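Local coordinates for protein-glutamine gamma-glutamyltransferase (PDB 1G0D), which probably catalyses the calcium-dependent cross-linking of proteins, joining peptide-bound glutamine to the amine of lysine or to small primary amines with release of ammonia, at residues V34-P39 with R139-Y144; N135-D140 with S149-Y154; A221-N226 with G230-R235; L256-K261 with R265-G270. All coordinates share one frame; numbering follows the deposited sequence.

Contact 1 (V34-P39 with R139-Y144); sequences VRRGQP and RDDMVY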
# COMPACT_ATOMS: atom_id res chain seq x y z
N VAL A 34 -21.55 12.60 3.44
CA VAL A 34 -21.27 13.78 2.64
C VAL A 34 -19.77 14.14 2.50
O VAL A 34 -18.98 13.67 3.29
CB VAL A 34 -22.11 14.87 3.37
CG1 VAL A 34 -21.29 16.10 3.75
CG2 VAL A 34 -23.39 15.12 2.58
N ARG A 35 -19.37 14.92 1.49
CA ARG A 35 -17.95 15.35 1.35
C ARG A 35 -17.91 16.89 1.59
O ARG A 35 -18.88 17.57 1.32
CB ARG A 35 -17.40 15.01 -0.04
CG ARG A 35 -17.53 13.52 -0.36
CD ARG A 35 -16.63 13.08 -1.50
NE ARG A 35 -16.71 11.64 -1.71
CZ ARG A 35 -15.76 10.74 -1.38
NH1 ARG A 35 -14.63 11.10 -0.77
NH2 ARG A 35 -15.93 9.46 -1.68
N ARG A 36 -16.81 17.42 2.12
CA ARG A 36 -16.70 18.85 2.46
C ARG A 36 -16.59 19.87 1.35
O ARG A 36 -16.09 19.58 0.28
CB ARG A 36 -15.55 19.08 3.44
CG ARG A 36 -14.19 19.02 2.83
CD ARG A 36 -13.11 18.74 3.89
NE ARG A 36 -11.75 18.98 3.35
CZ ARG A 36 -10.67 19.18 4.10
NH1 ARG A 36 -10.74 19.17 5.41
NH2 ARG A 36 -9.50 19.46 3.52
N GLY A 37 -17.04 21.09 1.61
CA GLY A 37 -16.96 22.14 0.62
C GLY A 37 -18.06 22.07 -0.43
O GLY A 37 -18.12 22.92 -1.32
N GLN A 38 -18.92 21.06 -0.32
CA GLN A 38 -20.04 20.81 -1.24
C GLN A 38 -21.35 20.79 -0.42
O GLN A 38 -21.48 20.07 0.56
CB GLN A 38 -19.81 19.46 -1.92
CG GLN A 38 -20.79 19.11 -3.01
CD GLN A 38 -20.52 17.76 -3.63
OE1 GLN A 38 -19.36 17.38 -3.80
NE2 GLN A 38 -21.59 17.02 -3.98
N PRO A 39 -22.35 21.55 -0.85
CA PRO A 39 -23.61 21.60 -0.12
C PRO A 39 -24.45 20.35 -0.15
O PRO A 39 -24.34 19.55 -1.07
CB PRO A 39 -24.35 22.76 -0.77
CG PRO A 39 -23.87 22.72 -2.18
CD PRO A 39 -22.40 22.38 -2.07
N ARG A 139 -12.75 22.46 -5.64
CA ARG A 139 -11.56 23.27 -5.87
C ARG A 139 -10.94 24.00 -4.75
O ARG A 139 -9.80 24.39 -4.87
CB ARG A 139 -11.79 24.25 -6.99
CG ARG A 139 -13.15 24.77 -6.98
CD ARG A 139 -13.15 26.09 -7.63
NE ARG A 139 -12.17 26.97 -7.03
CZ ARG A 139 -11.10 27.41 -7.69
NH1 ARG A 139 -10.89 27.05 -8.97
NH2 ARG A 139 -10.26 28.25 -7.07
N ASP A 140 -11.66 24.21 -3.66
CA ASP A 140 -11.05 24.90 -2.55
C ASP A 140 -10.49 23.95 -1.50
O ASP A 140 -9.87 24.39 -0.53
CB ASP A 140 -12.06 25.79 -1.89
CG ASP A 140 -12.47 26.90 -2.77
OD1 ASP A 140 -13.57 27.41 -2.55
OD2 ASP A 140 -11.70 27.25 -3.69
N ASP A 141 -10.72 22.66 -1.68
CA ASP A 141 -10.23 21.67 -0.73
C ASP A 141 -8.73 21.46 -0.96
O ASP A 141 -8.27 21.44 -2.11
CB ASP A 141 -10.99 20.35 -0.92
CG ASP A 141 -10.80 19.39 0.25
OD1 ASP A 141 -9.69 19.34 0.82
OD2 ASP A 141 -11.77 18.68 0.60
N MET A 142 -7.98 21.32 0.13
CA MET A 142 -6.55 21.09 0.00
C MET A 142 -6.20 19.80 -0.74
O MET A 142 -5.12 19.71 -1.33
CB MET A 142 -5.91 21.15 1.38
CG MET A 142 -5.46 22.58 1.79
SD MET A 142 -4.89 22.58 3.52
CE MET A 142 -6.46 21.77 4.46
N VAL A 143 -7.08 18.79 -0.73
CA VAL A 143 -6.81 17.55 -1.47
C VAL A 143 -7.28 17.62 -2.95
O VAL A 143 -7.24 16.65 -3.70
CB VAL A 143 -7.47 16.35 -0.79
CG1 VAL A 143 -6.91 16.16 0.61
CG2 VAL A 143 -8.95 16.59 -0.69
N TYR A 144 -7.69 18.81 -3.38
CA TYR A 144 -8.15 18.99 -4.74
C TYR A 144 -7.17 18.50 -5.79
O TYR A 144 -6.00 18.93 -5.79
CB TYR A 144 -8.40 20.47 -4.98
CG TYR A 144 -8.96 20.74 -6.35
CD1 TYR A 144 -10.05 20.02 -6.82
CD2 TYR A 144 -8.41 21.73 -7.17
CE1 TYR A 144 -10.60 20.30 -8.09
CE2 TYR A 144 -8.97 22.01 -8.44
CZ TYR A 144 -10.07 21.29 -8.89
OH TYR A 144 -10.69 21.63 -10.10
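Arg36 and Asp141 form a buried two-pronged salt bridge whose flat groups are not coplanar: guanidinium and carboxylate planes stand 40° apart. The arginine grips side-on. Arg36 NE donates to Asp141 OD2 at 2.8 Å with an N-H...O angle of 165°, and Arg36 NH2 donates to Asp141 OD1 at 2.7 Å, almost as straight. Both oxygens lie near the guanidinium plane, whereas both nitrogens come in from above the carboxylate plane. On the opposite face of that plane Val143 N reaches Asp141 OD1 at 3.1 Å, closing an Asx turn at the start of the type I turn Asp141 to Tyr144. The carboxylate is thus held between an arginine and its own backbone, and Asp141 OD2 also takes the backbone N-H of Asn135. Arg36 follows strand 33-35, an outermost strand of a mixed sheet in the N-terminal beta domain of the transglutaminase, and its side chain ties that edge to the loop between strand 121-133 and helix 148-156. Arg36 itself lies in a type II turn, Arg35 to Gln38, in which Gly37 takes backbone angles that would jam a CB against the preceding carbonyl oxygen. From CG to NE the arginine chain runs extended, carrying the guanidinium to the carboxylate; its other terminal nitrogen, NH1, bonds the carbonyl oxygens of Ala103 and Ser210. With Asp141 exchanged for an alanine, the buried Arg36 charge would probably lose its anionic mate and the Asx turn its acceptor. Met142 CE touches the guanidinium obliquely, 3.9 Å from Arg36 NH2.

Contact 2 (N135-D140 with S149-Y154); sequences NPWCRD and SKLQEY. With SO4 (sulfate ion), chain B.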
# COMPACT_ATOMS: atom_id res chain seq x y z
N ASN A 135 -12.79 16.15 0.17
CA ASN A 135 -13.39 16.38 -1.14
C ASN A 135 -12.40 16.81 -2.20
O ASN A 135 -12.21 18.01 -2.42
CB ASN A 135 -14.43 17.48 -1.02
CG ASN A 135 -15.48 17.38 -2.08
OD1 ASN A 135 -15.32 16.63 -3.04
ND2 ASN A 135 -16.58 18.11 -1.91
N PRO A 136 -11.72 15.85 -2.86
CA PRO A 136 -10.75 16.21 -3.90
C PRO A 136 -11.38 16.73 -5.18
O PRO A 136 -10.66 17.07 -6.11
CB PRO A 136 -9.96 14.92 -4.15
CG PRO A 136 -10.73 13.85 -3.56
CD PRO A 136 -11.77 14.41 -2.62
N TRP A 137 -12.71 16.78 -5.25
CA TRP A 137 -13.36 17.30 -6.43
C TRP A 137 -13.75 18.76 -6.23
O TRP A 137 -14.16 19.42 -7.17
CB TRP A 137 -14.62 16.55 -6.73
CG TRP A 137 -14.40 15.20 -7.18
CD1 TRP A 137 -14.17 14.80 -8.46
CD2 TRP A 137 -14.39 14.02 -6.37
NE1 TRP A 137 -14.01 13.42 -8.50
CE2 TRP A 137 -14.13 12.92 -7.24
CE3 TRP A 137 -14.56 13.79 -5.00
CZ2 TRP A 137 -14.05 11.60 -6.76
CZ3 TRP A 137 -14.47 12.46 -4.53
CH2 TRP A 137 -14.21 11.39 -5.42
N CYS A 138 -13.66 19.24 -4.99
CA CYS A 138 -13.99 20.62 -4.66
C CYS A 138 -12.74 21.48 -4.75
O CYS A 138 -11.79 21.28 -4.01
CB CYS A 138 -14.54 20.68 -3.26
SG CYS A 138 -14.53 22.33 -2.63
N ARG A 139 -12.75 22.46 -5.64
CA ARG A 139 -11.56 23.27 -5.87
C ARG A 139 -10.94 24.00 -4.75
O ARG A 139 -9.80 24.39 -4.87
CB ARG A 139 -11.79 24.25 -6.99
CG ARG A 139 -13.15 24.77 -6.98
CD ARG A 139 -13.15 26.09 -7.63
NE ARG A 139 -12.17 26.97 -7.03
CZ ARG A 139 -11.10 27.41 -7.69
NH1 ARG A 139 -10.89 27.05 -8.97
NH2 ARG A 139 -10.26 28.25 -7.07
N ASP A 140 -11.66 24.21 -3.66
CA ASP A 140 -11.05 24.90 -2.55
C ASP A 140 -10.49 23.95 -1.50
O ASP A 140 -9.87 24.39 -0.53
CB ASP A 140 -12.06 25.79 -1.89
CG ASP A 140 -12.47 26.90 -2.77
OD1 ASP A 140 -13.57 27.41 -2.55
OD2 ASP A 140 -11.70 27.25 -3.69
N SER A 149 -10.32 11.97 -14.12
CA SER A 149 -9.93 10.61 -14.46
C SER A 149 -8.92 9.98 -13.46
O SER A 149 -8.83 8.75 -13.31
CB SER A 149 -9.34 10.59 -15.85
OG SER A 149 -7.93 10.69 -15.79
N LYS A 150 -8.18 10.83 -12.76
CA LYS A 150 -7.20 10.34 -11.81
C LYS A 150 -7.84 10.15 -10.46
O LYS A 150 -7.37 9.37 -9.66
CB LYS A 150 -6.06 11.32 -11.70
CG LYS A 150 -5.28 11.42 -12.96
CD LYS A 150 -4.05 12.16 -12.69
CE LYS A 150 -3.45 12.58 -14.00
NZ LYS A 150 -2.13 13.21 -13.70
N LEU A 151 -8.92 10.89 -10.20
CA LEU A 151 -9.62 10.76 -8.93
C LEU A 151 -10.40 9.44 -8.94
O LEU A 151 -10.65 8.83 -7.91
CB LEU A 151 -10.55 11.95 -8.71
CG LEU A 151 -9.82 13.18 -8.16
CD1 LEU A 151 -10.73 14.40 -8.19
CD2 LEU A 151 -9.36 12.89 -6.77
N GLN A 152 -10.76 8.99 -10.13
CA GLN A 152 -11.51 7.75 -10.28
C GLN A 152 -10.65 6.57 -9.90
O GLN A 152 -11.15 5.58 -9.35
CB GLN A 152 -11.97 7.61 -11.73
CG GLN A 152 -12.74 6.38 -12.00
CD GLN A 152 -13.86 6.20 -11.01
OE1 GLN A 152 -14.62 7.16 -10.73
NE2 GLN A 152 -13.99 4.96 -10.47
N GLU A 153 -9.36 6.66 -10.23
CA GLU A 153 -8.42 5.61 -9.91
C GLU A 153 -7.89 5.76 -8.50
O GLU A 153 -7.91 4.81 -7.71
CB GLU A 153 -7.23 5.64 -10.87
CG GLU A 153 -6.10 4.67 -10.50
CD GLU A 153 -6.51 3.19 -10.59
OE1 GLU A 153 -7.55 2.89 -11.21
OE2 GLU A 153 -5.79 2.31 -10.05
N TYR A 154 -7.44 6.96 -8.18
CA TYR A 154 -6.87 7.24 -6.87
C TYR A 154 -7.82 7.44 -5.69
O TYR A 154 -7.35 7.54 -4.56
CB TYR A 154 -5.93 8.41 -6.98
CG TYR A 154 -4.94 8.24 -8.09
CD1 TYR A 154 -4.33 6.99 -8.30
CD2 TYR A 154 -4.59 9.32 -8.92
CE1 TYR A 154 -3.40 6.83 -9.30
CE2 TYR A 154 -3.65 9.17 -9.93
CZ TYR A 154 -3.06 7.92 -10.11
OH TYR A 154 -2.09 7.77 -11.06
S SO4 B . 1.16 11.71 -11.88
O1 SO4 B . 2.18 12.23 -11.10
O2 SO4 B . -0.07 12.07 -11.28
O3 SO4 B . 1.26 12.48 -13.04
O4 SO4 B . 1.40 10.33 -12.17
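A type I beta turn, Asn135 to Cys138, packs here against helix 148-156, on the path by which the chain leaves strand 121-133. Pro136 and Trp137, the two central residues of the turn, receive one helix residue, Leu151, whose two methyl groups divide the work. Leu151 CD1 lies over a face of the indole in a CH-pi contact, 3.6 Å from the centroid of the five-membered ring of Trp137 and 19° off its normal. From above that face Leu151 CD1 comes nearest to Trp137 NE1, at 3.4 Å. Pro136 CG rests on the same face, also toward the rim. With CG anti to its carbonyl carbon (chi1 -81°), Leu151 turns its branch off the helix to meet both rings. More of the same helix, Val155 and Met156, touches Trp137, and Arg23 adds a cation-pi contact, so the indole is packed by apolar and charged groups alike. The turn itself is closed by the backbone bond from Cys138 N to Asn135 O. Its first residue also ties back to the neighbouring strand edge through a side-chain amide bond to Arg36 O. One residue before Leu151, Lys150 extends toward a sulfate, probably from the crystallisation liquor, which it meets by a weak bond from Lys150 NZ to sulfate O2 at 3.4 Å; Arg291 and Trp351 bind the same ion. The second methyl, Leu151 CD2, approaches the proline ring at 3.4 Å from Pro136 CB and 3.6 Å from Pro136 CG.

Contact 3 (A221-N226 with G230-R235); sequences AMVNSN and GVLTGR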
# COMPACT_ATOMS: atom_id res chain seq x y z
N ALA A 221 0.75 6.25 10.79
CA ALA A 221 1.32 5.83 12.06
C ALA A 221 0.59 4.67 12.72
O ALA A 221 1.22 3.82 13.36
CB ALA A 221 1.38 7.03 12.99
N MET A 222 -0.73 4.62 12.56
CA MET A 222 -1.54 3.57 13.18
C MET A 222 -1.53 2.21 12.48
O MET A 222 -1.84 1.18 13.11
CB MET A 222 -2.97 4.05 13.32
CG MET A 222 -3.12 5.18 14.32
SD MET A 222 -3.28 4.53 15.99
CE MET A 222 -4.39 3.06 15.66
N VAL A 223 -1.19 2.20 11.19
CA VAL A 223 -1.19 0.95 10.44
C VAL A 223 -0.26 -0.11 11.01
O VAL A 223 -0.62 -1.28 11.06
CB VAL A 223 -0.85 1.18 8.97
CG1 VAL A 223 -0.80 -0.15 8.21
CG2 VAL A 223 -1.89 2.08 8.39
N ASN A 224 0.93 0.29 11.44
CA ASN A 224 1.81 -0.69 12.02
C ASN A 224 2.63 -0.18 13.20
O ASN A 224 2.62 -0.78 14.25
CB ASN A 224 2.75 -1.25 10.97
CG ASN A 224 3.81 -2.16 11.57
OD1 ASN A 224 5.00 -2.04 11.29
ND2 ASN A 224 3.38 -3.09 12.39
N SER A 225 3.31 0.94 13.03
CA SER A 225 4.16 1.44 14.09
C SER A 225 3.56 1.47 15.49
O SER A 225 4.28 1.21 16.47
CB SER A 225 4.71 2.82 13.74
OG SER A 225 3.84 3.83 14.19
N ASN A 226 2.27 1.79 15.62
CA ASN A 226 1.66 1.84 16.95
C ASN A 226 1.44 0.43 17.44
O ASN A 226 0.58 -0.30 16.93
CB ASN A 226 0.35 2.61 16.92
CG ASN A 226 -0.33 2.65 18.27
OD1 ASN A 226 -0.54 1.61 18.91
ND2 ASN A 226 -0.68 3.85 18.72
N GLY A 230 -2.20 -0.41 17.06
CA GLY A 230 -1.96 -0.33 15.63
C GLY A 230 -2.86 -1.28 14.91
O GLY A 230 -3.51 -2.09 15.56
N VAL A 231 -2.90 -1.23 13.59
CA VAL A 231 -3.79 -2.14 12.89
C VAL A 231 -3.17 -3.49 12.63
O VAL A 231 -3.87 -4.51 12.68
CB VAL A 231 -4.25 -1.53 11.56
CG1 VAL A 231 -5.05 -2.59 10.67
CG2 VAL A 231 -5.07 -0.35 11.89
N LEU A 232 -1.87 -3.51 12.34
CA LEU A 232 -1.19 -4.76 12.05
C LEU A 232 0.08 -4.94 12.85
O LEU A 232 0.74 -3.97 13.24
CB LEU A 232 -0.80 -4.82 10.58
CG LEU A 232 -1.86 -5.13 9.53
CD1 LEU A 232 -1.40 -4.59 8.19
CD2 LEU A 232 -2.08 -6.64 9.47
N THR A 233 0.44 -6.20 13.05
CA THR A 233 1.65 -6.56 13.74
C THR A 233 2.60 -6.99 12.62
O THR A 233 2.23 -7.76 11.73
CB THR A 233 1.35 -7.74 14.71
OG1 THR A 233 0.67 -7.25 15.86
CG2 THR A 233 2.62 -8.41 15.16
N GLY A 234 3.83 -6.49 12.63
CA GLY A 234 4.75 -6.89 11.59
C GLY A 234 5.56 -8.12 11.99
O GLY A 234 5.96 -8.26 13.14
N ARG A 235 5.77 -9.02 11.03
CA ARG A 235 6.58 -10.21 11.26
C ARG A 235 7.36 -10.36 9.96
O ARG A 235 6.79 -10.72 8.92
CB ARG A 235 5.73 -11.45 11.45
CG ARG A 235 6.55 -12.71 11.72
CD ARG A 235 6.76 -12.83 13.21
NE ARG A 235 6.60 -14.20 13.68
CZ ARG A 235 6.24 -14.52 14.91
NH1 ARG A 235 6.12 -15.79 15.25
NH2 ARG A 235 5.99 -13.58 15.82
O HOH W 1 0.70 -2.74 15.83
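The flat side-chain amide of Asn224 uses its edge: Asn224 ND2 donates to Leu232 O at 2.9 Å with the acceptor 4° out of the amide plane and an N-H...O angle of 157°. On the carbonyl side the approach is different, because ND2 stands above the plane of that C=O, 46° out of it. A chi1 of 173°, which sets CG opposite the backbone N, swings the amide across to the strand. The remaining bonds are backbone ones and join the C-terminal part of helix 212-223 to the chain that returns as strand 232-234. Val231 N donates to Met222 O at 2.7 Å, in the carbonyl plane, and Leu232 N to Val223 O at 2.9 Å, tilted from it. A water lies between Asn226 O and Leu232 O, close enough to bridge them. Gly230 fits closely against 221-226: a CB there would press on the carbonyl oxygens of Met222 and Asn224. Within 221-226, Ala221 O accepts from both Asn226 N and Ser225 OG, which ties Ser225 and Asn226 back to Ala221. The side chain of Asn224 is about 8 Å from that of the active-site Cys272. Val223 and Asn224 lie against Phe275 of helix 272-286, Leu232 packs on Val274 and Phe275 of that same helix, and Val231 faces Ile255, Leu256 and Trp259 of helix 253-261.

Contact 4 (L256-K261 with R265-G270); sequences LQQWSK and RPVKYG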
# COMPACT_ATOMS: atom_id res chain seq x y z
N LEU A 256 -8.99 -5.09 8.53
CA LEU A 256 -9.72 -4.04 9.24
C LEU A 256 -10.91 -4.59 10.04
O LEU A 256 -11.10 -4.22 11.20
CB LEU A 256 -10.20 -2.95 8.27
CG LEU A 256 -9.12 -2.13 7.52
CD1 LEU A 256 -9.77 -1.20 6.49
CD2 LEU A 256 -8.33 -1.30 8.50
N GLN A 257 -11.70 -5.48 9.47
CA GLN A 257 -12.83 -5.99 10.24
C GLN A 257 -12.31 -6.78 11.45
O GLN A 257 -12.88 -6.69 12.54
CB GLN A 257 -13.75 -6.87 9.38
CG GLN A 257 -14.37 -6.20 8.14
CD GLN A 257 -15.50 -5.16 8.44
OE1 GLN A 257 -15.75 -4.80 9.60
NE2 GLN A 257 -16.17 -4.68 7.38
N GLN A 258 -11.20 -7.50 11.27
CA GLN A 258 -10.60 -8.30 12.35
C GLN A 258 -10.07 -7.42 13.49
O GLN A 258 -10.28 -7.72 14.65
CB GLN A 258 -9.47 -9.14 11.77
CG GLN A 258 -8.94 -10.20 12.70
CD GLN A 258 -7.90 -11.14 12.05
OE1 GLN A 258 -6.81 -11.35 12.61
NE2 GLN A 258 -8.25 -11.73 10.87
N TRP A 259 -9.35 -6.35 13.13
CA TRP A 259 -8.81 -5.38 14.08
C TRP A 259 -9.94 -4.74 14.94
O TRP A 259 -9.83 -4.61 16.16
CB TRP A 259 -8.10 -4.27 13.28
CG TRP A 259 -7.68 -3.10 14.11
CD1 TRP A 259 -6.54 -3.01 14.86
CD2 TRP A 259 -8.36 -1.84 14.27
NE1 TRP A 259 -6.46 -1.77 15.47
CE2 TRP A 259 -7.56 -1.03 15.13
CE3 TRP A 259 -9.56 -1.31 13.77
CZ2 TRP A 259 -7.93 0.27 15.49
CZ3 TRP A 259 -9.92 -0.01 14.13
CH2 TRP A 259 -9.10 0.76 14.98
N SER A 260 -11.02 -4.32 14.30
CA SER A 260 -12.13 -3.72 15.02
C SER A 260 -12.94 -4.77 15.76
O SER A 260 -13.27 -4.61 16.92
CB SER A 260 -13.03 -3.00 14.04
OG SER A 260 -14.19 -2.57 14.72
N LYS A 261 -13.29 -5.85 15.07
CA LYS A 261 -14.06 -6.92 15.69
C LYS A 261 -13.45 -7.34 17.01
O LYS A 261 -14.17 -7.50 17.99
CB LYS A 261 -14.12 -8.13 14.76
CG LYS A 261 -15.51 -8.53 14.32
CD LYS A 261 -16.16 -7.43 13.49
CE LYS A 261 -17.12 -8.02 12.48
NZ LYS A 261 -16.35 -8.80 11.48
N ARG A 265 -7.26 -4.55 18.02
CA ARG A 265 -6.17 -5.41 18.37
C ARG A 265 -5.27 -5.66 17.17
O ARG A 265 -5.72 -6.29 16.22
CB ARG A 265 -6.77 -6.72 18.81
CG ARG A 265 -6.57 -7.03 20.23
CD ARG A 265 -6.76 -8.51 20.40
NE ARG A 265 -6.88 -8.89 21.80
CZ ARG A 265 -7.99 -8.73 22.53
NH1 ARG A 265 -7.98 -9.11 23.80
NH2 ARG A 265 -9.10 -8.22 21.99
N PRO A 266 -3.98 -5.24 17.22
CA PRO A 266 -3.09 -5.46 16.09
C PRO A 266 -3.32 -6.83 15.47
O PRO A 266 -3.43 -7.82 16.17
CB PRO A 266 -1.70 -5.33 16.70
CG PRO A 266 -1.88 -4.27 17.70
CD PRO A 266 -3.27 -4.55 18.32
N VAL A 267 -3.40 -6.88 14.14
CA VAL A 267 -3.65 -8.12 13.43
C VAL A 267 -2.35 -8.80 13.07
O VAL A 267 -1.43 -8.12 12.62
CB VAL A 267 -4.43 -7.83 12.16
CG1 VAL A 267 -4.67 -9.09 11.37
CG2 VAL A 267 -5.75 -7.15 12.53
N LYS A 268 -2.26 -10.11 13.29
CA LYS A 268 -1.04 -10.85 12.94
C LYS A 268 -1.18 -11.57 11.59
O LYS A 268 -2.03 -12.44 11.45
CB LYS A 268 -0.76 -11.90 14.00
CG LYS A 268 -0.46 -11.35 15.37
CD LYS A 268 0.18 -12.43 16.23
CE LYS A 268 -0.00 -12.16 17.69
NZ LYS A 268 -1.43 -11.86 17.92
N TYR A 269 -0.34 -11.26 10.60
CA TYR A 269 0.77 -10.31 10.69
C TYR A 269 0.81 -9.52 9.38
O TYR A 269 0.04 -9.76 8.49
CB TYR A 269 2.12 -11.06 10.81
CG TYR A 269 2.29 -12.00 12.01
CD1 TYR A 269 2.66 -11.52 13.28
CD2 TYR A 269 2.10 -13.36 11.86
CE1 TYR A 269 2.83 -12.42 14.37
CE2 TYR A 269 2.26 -14.25 12.93
CZ TYR A 269 2.62 -13.79 14.18
OH TYR A 269 2.72 -14.75 15.21
N GLY A 270 1.74 -8.60 9.26
CA GLY A 270 1.83 -7.88 8.02
C GLY A 270 3.28 -7.62 7.64
O GLY A 270 4.20 -7.78 8.46
O HOH W 2 -4.70 -13.28 12.76
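Trp259 and Val267 bury the most surface here, with Arg265 next, and all three gather where the end of helix 253-261 meets the chain returning after a short loop. Val267 points its side chain at the helix and spreads its two methyls over neighbouring residues. Val267 CG2 lies 3.8 Å from Trp259 CB, and Val267 CG1 comes within 3.4 Å of Gln258 OE1. The main-chain link is Arg265 N to Trp259 O at 3.2 Å, with an N-H...O angle of 139°. Trp259 carries its indole past this bond on a chi1 of 172°, CG lying trans to the backbone N, and Trp259 CD1 sits 3.6 Å from Arg265 N; the adjoining NE1 donates to Arg229 O. Replacing Trp259 by an alanine would probably leave Arg229 O without its indole donor and open a gap beside Ile187 and Val191 of helix 184-193, which the ring packs against. Gln258 OE1 also receives a water at 2.9 Å, and that water donates to Lys268 O as well. The chemistry is thus mixed: apolar methyls and the indole pack on the buried side, while the amide oxygen and its water suggest that the outer margin is partly hydrated.

Overall arrangement
The four contacts form two touching pairs. Contacts 1 and 2 have centres 9 Å apart and share Arg139 and Asp140; Asn135 of contact 2 meets both Arg36 and Asp141 of contact 1, joining the edge of the N-terminal beta domain to the loop leading into helix 148-156. Contacts 3 and 4, also 9 Å apart, belong to the catalytic core: Thr233 N and O pair with Val267 O and Gly270 N, at 2.7 Å each, leading toward helix 272-286, which begins at the active-site Cys272. Between the pairs the centres are 28 to 31 Å apart. Contact 3 approaches the Cys272, His332 and Asp355 triad, its Asn224 side chain about 9 Å from that of Asp355.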